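Extracellular ligand-binding receptor (Rhodopseudomonas palustris, PDB 3SG0) probably serves as the extracellular solute-binding component of a transport system, capturing small aromatic acids such as benzoylformate in the cleft of a periplasmic-binding-protein fold. Local coordinates at residues A[287-290]-A[291-295]; A[305-308]-A[309-312]. One frame throughout, in Å; residues are numbered along the deposited sequence.

Contact 1: residues A[287-290]-A[291-295]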
ATOM      1  N   VAL A 287     -10.431   8.320  12.336  1.00 12.31           N
ATOM      2  CA  VAL A 287     -10.400   6.996  11.728  1.00 11.46           C
ATOM      3  C   VAL A 287      -9.122   6.253  12.091  1.00 11.47           C
ATOM      4  O   VAL A 287      -9.108   5.020  12.120  1.00 12.22           O
ATOM      5  CB  VAL A 287     -10.646   7.032  10.199  1.00 12.28           C
ATOM      6  CG1 VAL A 287     -11.980   7.697   9.900  1.00 14.84           C
ATOM      7  CG2 VAL A 287      -9.509   7.731   9.462  1.00 12.35           C
ATOM      8  N   LYS A 288      -8.055   6.990  12.384  1.00 10.46           N
ATOM      9  CA  LYS A 288      -6.827   6.363  12.851  1.00 10.76           C
ATOM     10  C   LYS A 288      -7.002   5.819  14.263  1.00 11.75           C
ATOM     11  O   LYS A 288      -6.564   4.705  14.559  1.00 12.18           O
ATOM     12  CB  LYS A 288      -5.647   7.335  12.777  1.00 10.42           C
ATOM     13  CG  LYS A 288      -4.331   6.727  13.240  1.00 11.29           C
ATOM     14  CD  LYS A 288      -3.136   7.625  12.918  1.00 10.59           C
ATOM     15  CE  LYS A 288      -1.832   6.952  13.304  1.00 11.10           C
ATOM     16  NZ  LYS A 288      -0.655   7.755  12.887  1.00 11.16           N
ATOM     17  N   ALA A 289      -7.654   6.590  15.128  1.00 12.24           N
ATOM     18  CA  ALA A 289      -7.858   6.156  16.504  1.00 13.39           C
ATOM     19  C   ALA A 289      -8.688   4.880  16.563  1.00 13.80           C
ATOM     20  O   ALA A 289      -8.421   4.011  17.388  1.00 14.99           O
ATOM     21  CB  ALA A 289      -8.500   7.265  17.327  1.00 15.20           C
ATOM     22  N   ARG A 290      -9.693   4.755  15.706  1.00 13.86           N
ATOM     23  CA  ARG A 290     -10.519   3.548  15.677  0.58 16.18           C
ATOM     24  C   ARG A 290      -9.661   2.317  15.405  1.00 14.71           C
ATOM     25  O   ARG A 290      -9.799   1.281  16.062  1.00 14.79           O
ATOM     26  CB  ARG A 290     -11.614   3.657  14.613  0.58 18.39           C
ATOM     27  CG  ARG A 290     -12.744   4.606  14.960  0.58 24.76           C
ATOM     28  CD  ARG A 290     -13.899   4.456  13.981  0.58 30.40           C
ATOM     29  NE  ARG A 290     -14.420   3.091  13.954  0.58 33.61           N
ATOM     30  CZ  ARG A 290     -14.249   2.240  12.948  0.58 32.47           C
ATOM     31  NH1 ARG A 290     -13.574   2.610  11.868  0.58 29.60           N
ATOM     32  NH2 ARG A 290     -14.760   1.018  13.017  0.58 34.48           N
ATOM     33  N   PHE A 291      -8.773   2.426  14.421  1.00 11.93           N
ATOM     34  CA  PHE A 291      -7.870   1.337  14.082  1.00 11.86           C
ATOM     35  C   PHE A 291      -6.875   1.064  15.199  1.00 11.90           C
ATOM     36  O   PHE A 291      -6.712  -0.078  15.635  1.00 11.89           O
ATOM     37  CB  PHE A 291      -7.125   1.671  12.790  1.00 10.97           C
ATOM     38  CG  PHE A 291      -5.918   0.810  12.530  1.00 10.29           C
ATOM     39  CD1 PHE A 291      -6.039  -0.559  12.347  1.00  9.79           C
ATOM     40  CD2 PHE A 291      -4.658   1.382  12.437  1.00 11.28           C
ATOM     41  CE1 PHE A 291      -4.923  -1.337  12.081  1.00 10.55           C
ATOM     42  CE2 PHE A 291      -3.548   0.615  12.166  1.00 11.22           C
ATOM     43  CZ  PHE A 291      -3.675  -0.750  11.990  1.00 10.61           C
ATOM     44  N   VAL A 292      -6.207   2.111  15.668  1.00 11.36           N
ATOM     45  CA  VAL A 292      -5.174   1.944  16.686  1.00 12.49           C
ATOM     46  C   VAL A 292      -5.752   1.332  17.964  1.00 13.04           C
ATOM     47  O   VAL A 292      -5.159   0.422  18.552  1.00 14.36           O
ATOM     48  CB  VAL A 292      -4.458   3.282  16.992  1.00 12.49           C
ATOM     49  CG1 VAL A 292      -3.602   3.172  18.251  1.00 15.65           C
ATOM     50  CG2 VAL A 292      -3.621   3.724  15.788  1.00 14.48           C
ATOM     51  N   ASP A 293      -6.912   1.815  18.384  1.00 13.27           N
ATOM     52  CA  ASP A 293      -7.522   1.301  19.600  1.00 15.09           C
ATOM     53  C   ASP A 293      -7.857  -0.178  19.457  1.00 15.69           C
ATOM     54  O   ASP A 293      -7.598  -0.975  20.361  1.00 15.66           O
ATOM     55  CB  ASP A 293      -8.782   2.096  19.957  1.00 17.48           C
ATOM     56  CG  ASP A 293      -8.480   3.531  20.357  1.00 20.91           C
ATOM     57  OD1 ASP A 293      -7.296   3.858  20.579  1.00 21.55           O
ATOM     58  OD2 ASP A 293      -9.436   4.331  20.460  1.00 23.88           O
ATOM     59  N   ALA A 294      -8.435  -0.550  18.323  1.00 14.43           N
ATOM     60  CA  ALA A 294      -8.800  -1.943  18.104  1.00 14.86           C
ATOM     61  C   ALA A 294      -7.558  -2.819  18.002  1.00 13.66           C
ATOM     62  O   ALA A 294      -7.513  -3.917  18.555  1.00 14.02           O
ATOM     63  CB  ALA A 294      -9.658  -2.079  16.863  1.00 14.96           C
ATOM     64  N   TYR A 295      -6.541  -2.334  17.298  1.00 12.41           N
ATOM     65  CA  TYR A 295      -5.309  -3.090  17.140  1.00 11.90           C
ATOM     66  C   TYR A 295      -4.623  -3.307  18.486  1.00 12.52           C
ATOM     67  O   TYR A 295      -4.201  -4.423  18.807  1.00 13.63           O
ATOM     68  CB  TYR A 295      -4.369  -2.369  16.180  1.00 11.48           C
ATOM     69  CG  TYR A 295      -3.086  -3.103  15.886  1.00 10.98           C
ATOM     70  CD1 TYR A 295      -2.938  -3.841  14.714  1.00 11.51           C
ATOM     71  CD2 TYR A 295      -2.006  -3.044  16.770  1.00 11.94           C
ATOM     72  CE1 TYR A 295      -1.757  -4.495  14.430  1.00 11.61           C
ATOM     73  CE2 TYR A 295      -0.821  -3.696  16.491  1.00 12.51           C
ATOM     74  CZ  TYR A 295      -0.704  -4.422  15.320  1.00 12.13           C
ATOM     75  OH  TYR A 295       0.462  -5.074  15.006  1.00 12.82           O
TER
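In the middle of helix 283-298 of this periplasmic binding protein, Lys288 and Val292 meet one turn apart, and three good alpha-helical i to i+4 bonds run through the same stretch. The straightest joins Val292 N to Lys288 O at 2.8 Å, its N-H pointing almost directly at the oxygen (172°). Asp293 N reaches Ala289 O at an equal 2.8 Å, and Ala294 N reaches Arg290 O at 3.2 Å. The first bond of the series, from Phe291 N to Val287 O, is weak at 3.5 Å, and the same Val287 oxygen receives a second weak bond from Asn353.

Lys288 and Val292 also touch through their side chains. Lys288 CG lies 4.0 Å from Val292 CG2, the two chains passing at a slant. With CG1 of the valine anti to its N (chi1 168°), Val292 CG2 turns back down the helix to 3.3 Å from Lys288 O. Beyond CG the lysine runs fully extended, carrying NZ off this helix to a salt bridge with Glu276 and a hydrogen bond with Phe272 O, and Lys288 makes a cation-pi contact with the Phe272 ring. Phe291 leads its ring toward helix 306-328, away from the turn before it; its CB sits 3.6 Å from Lys288 O, and that oxygen lies off the ring's edge, near its plane. Arg290, on the solvent side, packs on Trp312 and belongs to a site where 3-hydroxypyruvate has been seen together with Thr316 and Glu319. The carboxylate oxygens of Asp293 and the Ala289 carbonyl are all acceptors, so only the backbone N of Asp293 bonds there, although the side chain folds back along the helix, chi1 -67°, and sets Asp293 CG 3.0 Å from Ala289 O.

Contact 2: residues A[305-308]-A[309-312]. With 173 (benzoyl-formic acid), chain B.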
ATOM      1  N   THR A 305       1.787  -0.473  12.823  1.00 10.29           N
ATOM      2  CA  THR A 305       2.344   0.339  11.751  1.00 10.47           C
ATOM      3  C   THR A 305       1.311   0.470  10.632  1.00 10.28           C
ATOM      4  O   THR A 305       0.286  -0.228  10.607  1.00 11.08           O
ATOM      5  CB  THR A 305       3.651  -0.241  11.210  1.00 10.06           C
ATOM      6  OG1 THR A 305       3.368  -1.481  10.548  1.00 11.73           O
ATOM      7  CG2 THR A 305       4.649  -0.472  12.345  1.00 11.83           C
ATOM      8  N   ILE A 306       1.585   1.371   9.700  1.00  9.10           N
ATOM      9  CA  ILE A 306       0.607   1.727   8.689  1.00  9.30           C
ATOM     10  C   ILE A 306       0.126   0.528   7.876  1.00  8.11           C
ATOM     11  O   ILE A 306      -1.022   0.487   7.436  1.00  8.56           O
ATOM     12  CB  ILE A 306       1.159   2.804   7.730  1.00  9.09           C
ATOM     13  CG1 ILE A 306       0.041   3.370   6.859  1.00  9.77           C
ATOM     14  CG2 ILE A 306       2.301   2.254   6.887  1.00 10.49           C
ATOM     15  CD1 ILE A 306       0.479   4.548   6.004  1.00 10.42           C
ATOM     16  N   PHE A 307       0.984  -0.463   7.653  1.00  8.65           N
ATOM     17  CA  PHE A 307       0.599  -1.530   6.741  1.00  7.90           C
ATOM     18  C   PHE A 307      -0.607  -2.321   7.219  1.00  7.24           C
ATOM     19  O   PHE A 307      -1.378  -2.814   6.404  1.00  7.86           O
ATOM     20  CB  PHE A 307       1.810  -2.370   6.338  1.00  8.76           C
ATOM     21  CG  PHE A 307       2.804  -1.557   5.589  1.00  7.18           C
ATOM     22  CD1 PHE A 307       3.944  -1.058   6.204  1.00  8.63           C
ATOM     23  CD2 PHE A 307       2.529  -1.172   4.288  1.00  8.37           C
ATOM     24  CE1 PHE A 307       4.814  -0.228   5.506  1.00 10.48           C
ATOM     25  CE2 PHE A 307       3.395  -0.340   3.594  1.00  9.18           C
ATOM     26  CZ  PHE A 307       4.532   0.134   4.203  1.00  9.08           C
ATOM     27  N   GLY A 308      -0.806  -2.400   8.533  1.00  7.95           N
ATOM     28  CA  GLY A 308      -2.000  -3.038   9.056  1.00  8.00           C
ATOM     29  C   GLY A 308      -3.269  -2.294   8.659  1.00  7.72           C
ATOM     30  O   GLY A 308      -4.345  -2.887   8.503  1.00  8.13           O
ATOM     31  N   VAL A 309      -3.153  -0.980   8.495  1.00  8.15           N
ATOM     32  CA  VAL A 309      -4.318  -0.171   8.162  1.00  7.97           C
ATOM     33  C   VAL A 309      -4.809  -0.446   6.745  1.00  8.21           C
ATOM     34  O   VAL A 309      -5.955  -0.153   6.425  1.00  8.18           O
ATOM     35  CB  VAL A 309      -4.086   1.340   8.434  1.00  8.45           C
ATOM     36  CG1 VAL A 309      -3.686   2.092   7.163  1.00  9.30           C
ATOM     37  CG2 VAL A 309      -5.341   1.953   9.040  1.00  9.65           C
ATOM     38  N   HIS A 310      -3.968  -1.027   5.901  1.00  7.61           N
ATOM     39  CA  HIS A 310      -4.421  -1.381   4.556  1.00  7.95           C
ATOM     40  C   HIS A 310      -5.419  -2.524   4.627  1.00  8.23           C
ATOM     41  O   HIS A 310      -6.350  -2.592   3.817  1.00  9.73           O
ATOM     42  CB  HIS A 310      -3.215  -1.653   3.656  1.00  8.09           C
ATOM     43  CG  HIS A 310      -2.342  -0.453   3.563  1.00  7.87           C
ATOM     44  ND1 HIS A 310      -0.981  -0.455   3.324  1.00  9.98           N
ATOM     45  CD2 HIS A 310      -2.695   0.837   3.749  1.00  6.51           C
ATOM     46  CE1 HIS A 310      -0.543   0.796   3.354  1.00  6.16           C
ATOM     47  NE2 HIS A 310      -1.565   1.594   3.602  1.00 10.80           N
ATOM     48  N   LEU A 311      -5.261  -3.404   5.611  1.00  7.72           N
ATOM     49  CA  LEU A 311      -6.272  -4.425   5.868  1.00  7.51           C
ATOM     50  C   LEU A 311      -7.501  -3.780   6.516  1.00  8.10           C
ATOM     51  O   LEU A 311      -8.638  -4.006   6.097  1.00  8.17           O
ATOM     52  CB  LEU A 311      -5.702  -5.536   6.750  1.00  8.42           C
ATOM     53  CG  LEU A 311      -6.697  -6.618   7.176  1.00  8.30           C
ATOM     54  CD1 LEU A 311      -7.443  -7.216   5.992  1.00  9.82           C
ATOM     55  CD2 LEU A 311      -5.970  -7.694   7.964  1.00 10.01           C
ATOM     56  N   TRP A 312      -7.268  -2.953   7.530  1.00  8.01           N
ATOM     57  CA  TRP A 312      -8.360  -2.299   8.241  1.00  8.06           C
ATOM     58  C   TRP A 312      -9.275  -1.505   7.296  1.00  7.45           C
ATOM     59  O   TRP A 312     -10.499  -1.677   7.313  1.00  8.42           O
ATOM     60  CB  TRP A 312      -7.793  -1.384   9.324  1.00  8.74           C
ATOM     61  CG  TRP A 312      -8.831  -0.715  10.163  1.00  8.52           C
ATOM     62  CD1 TRP A 312      -9.356   0.522   9.974  1.00  9.46           C
ATOM     63  CD2 TRP A 312      -9.473  -1.252  11.325  1.00  9.27           C
ATOM     64  NE1 TRP A 312     -10.287   0.798  10.946  1.00 10.76           N
ATOM     65  CE2 TRP A 312     -10.373  -0.275  11.793  1.00 10.22           C
ATOM     66  CE3 TRP A 312      -9.362  -2.458  12.024  1.00 11.27           C
ATOM     67  CZ2 TRP A 312     -11.170  -0.471  12.921  1.00 13.14           C
ATOM     68  CZ3 TRP A 312     -10.153  -2.646  13.146  1.00 12.94           C
ATOM     69  CH2 TRP A 312     -11.043  -1.659  13.581  1.00 15.10           C
TER
HETATM   70  O1B 173 B 384       2.875  -2.535  -3.790  1.00  9.35           O
HETATM   71  C1  173 B 384       3.931  -2.924  -3.368  1.00 11.26           C
HETATM   72  O1A 173 B 384       4.714  -3.868  -4.023  1.00 10.35           O
HETATM   73  C2  173 B 384       4.589  -2.230  -2.206  1.00 11.86           C
HETATM   74  O2  173 B 384       5.739  -2.430  -1.952  1.00 15.69           O
HETATM   75  C1G 173 B 384       3.726  -1.344  -1.363  1.00 11.71           C
HETATM   76  C2D 173 B 384       2.347  -1.837  -0.938  1.00 10.89           C
HETATM   77  C2E 173 B 384       1.449  -0.944  -0.106  1.00  9.81           C
HETATM   78  C3  173 B 384       1.939   0.450   0.280  1.00 11.76           C
HETATM   79  C1E 173 B 384       3.335   0.923  -0.168  1.00 11.97           C
HETATM   80  C1D 173 B 384       4.245   0.032  -0.987  1.00 13.63           C
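Phe307 and His310 stand side by side at the start of helix 306-328, pointing the same way into the benzoylformate pocket of the periplasmic-binding-protein fold. Both belong to the residues lining that pocket. The aromatic contact is an oblique one: Phe307 CD2 comes within 3.7 Å of His310 ND1, with the ring planes 80° apart. Each ring also meets the phenyl group of the ligand. Phe307 presents its edge, with CE2 3.7 Å from C3 of benzoylformate and that carbon in the plane of the phenylalanine ring, whereas His310 CE1 approaches the same C3 at 4.0 Å. His310 ND1 is buried here and has no polar partner in the model.

Apolar packing comes mainly from Ile306. Its CG2 lies over one face of the Phe307 ring, toward the rim, while Ile306 CG1, thrown anti to the backbone N (chi1 -168°), makes an apolar contact with Val309 CG1 at 4.0 Å. The same Ile306 CG1 also lies 4.0 Å from His310 NE2. Val309 has an unusual chi1 of 97°, which brings its CG1 close against Ile306 O.

Among the backbone bonds, the first turn is drawn tight. Val309 N bonds to Ile306 O and His310 N to Phe307 O, three residues back in each case, a 3-10-like pattern. Regular alpha-helical spacing appears with Trp312 N to Gly308 O at 3.1 Å; Leu311 N adds a weak bond to that oxygen. Phe307 O takes a second donor from Gln47 on helix 41-50, tying this turn to a neighbouring helix. Ile306 O also lies 3.9 Å above the plane of the His310 imidazole, over the centre of one face.

How the contacts relate
Contacts 1 and 2 lie on consecutive helices, 283-298 and 306-328, with their centres about 10 Å apart, and they pack directly against each other. Phe291 is the main bridge: its CD2 meets Val309 CG2 at 3.5 Å, its CD1 meets Trp312 CG at 3.5 Å, and its CZ rests against the Gly308 carbonyl carbon. Ala294 CB adds a contact with Trp312 CH2 at 3.6 Å. Contact 2 faces benzoylformate, whose polar groups are held by Thr99, Ala121 and Arg198, whereas contact 1 forms a second layer, with the Phe291 side chain about 13 Å from the ligand. Trp312 also touches Arg290, which binds 3-hydroxypyruvate in a structure of this protein, though none is bound to this chain.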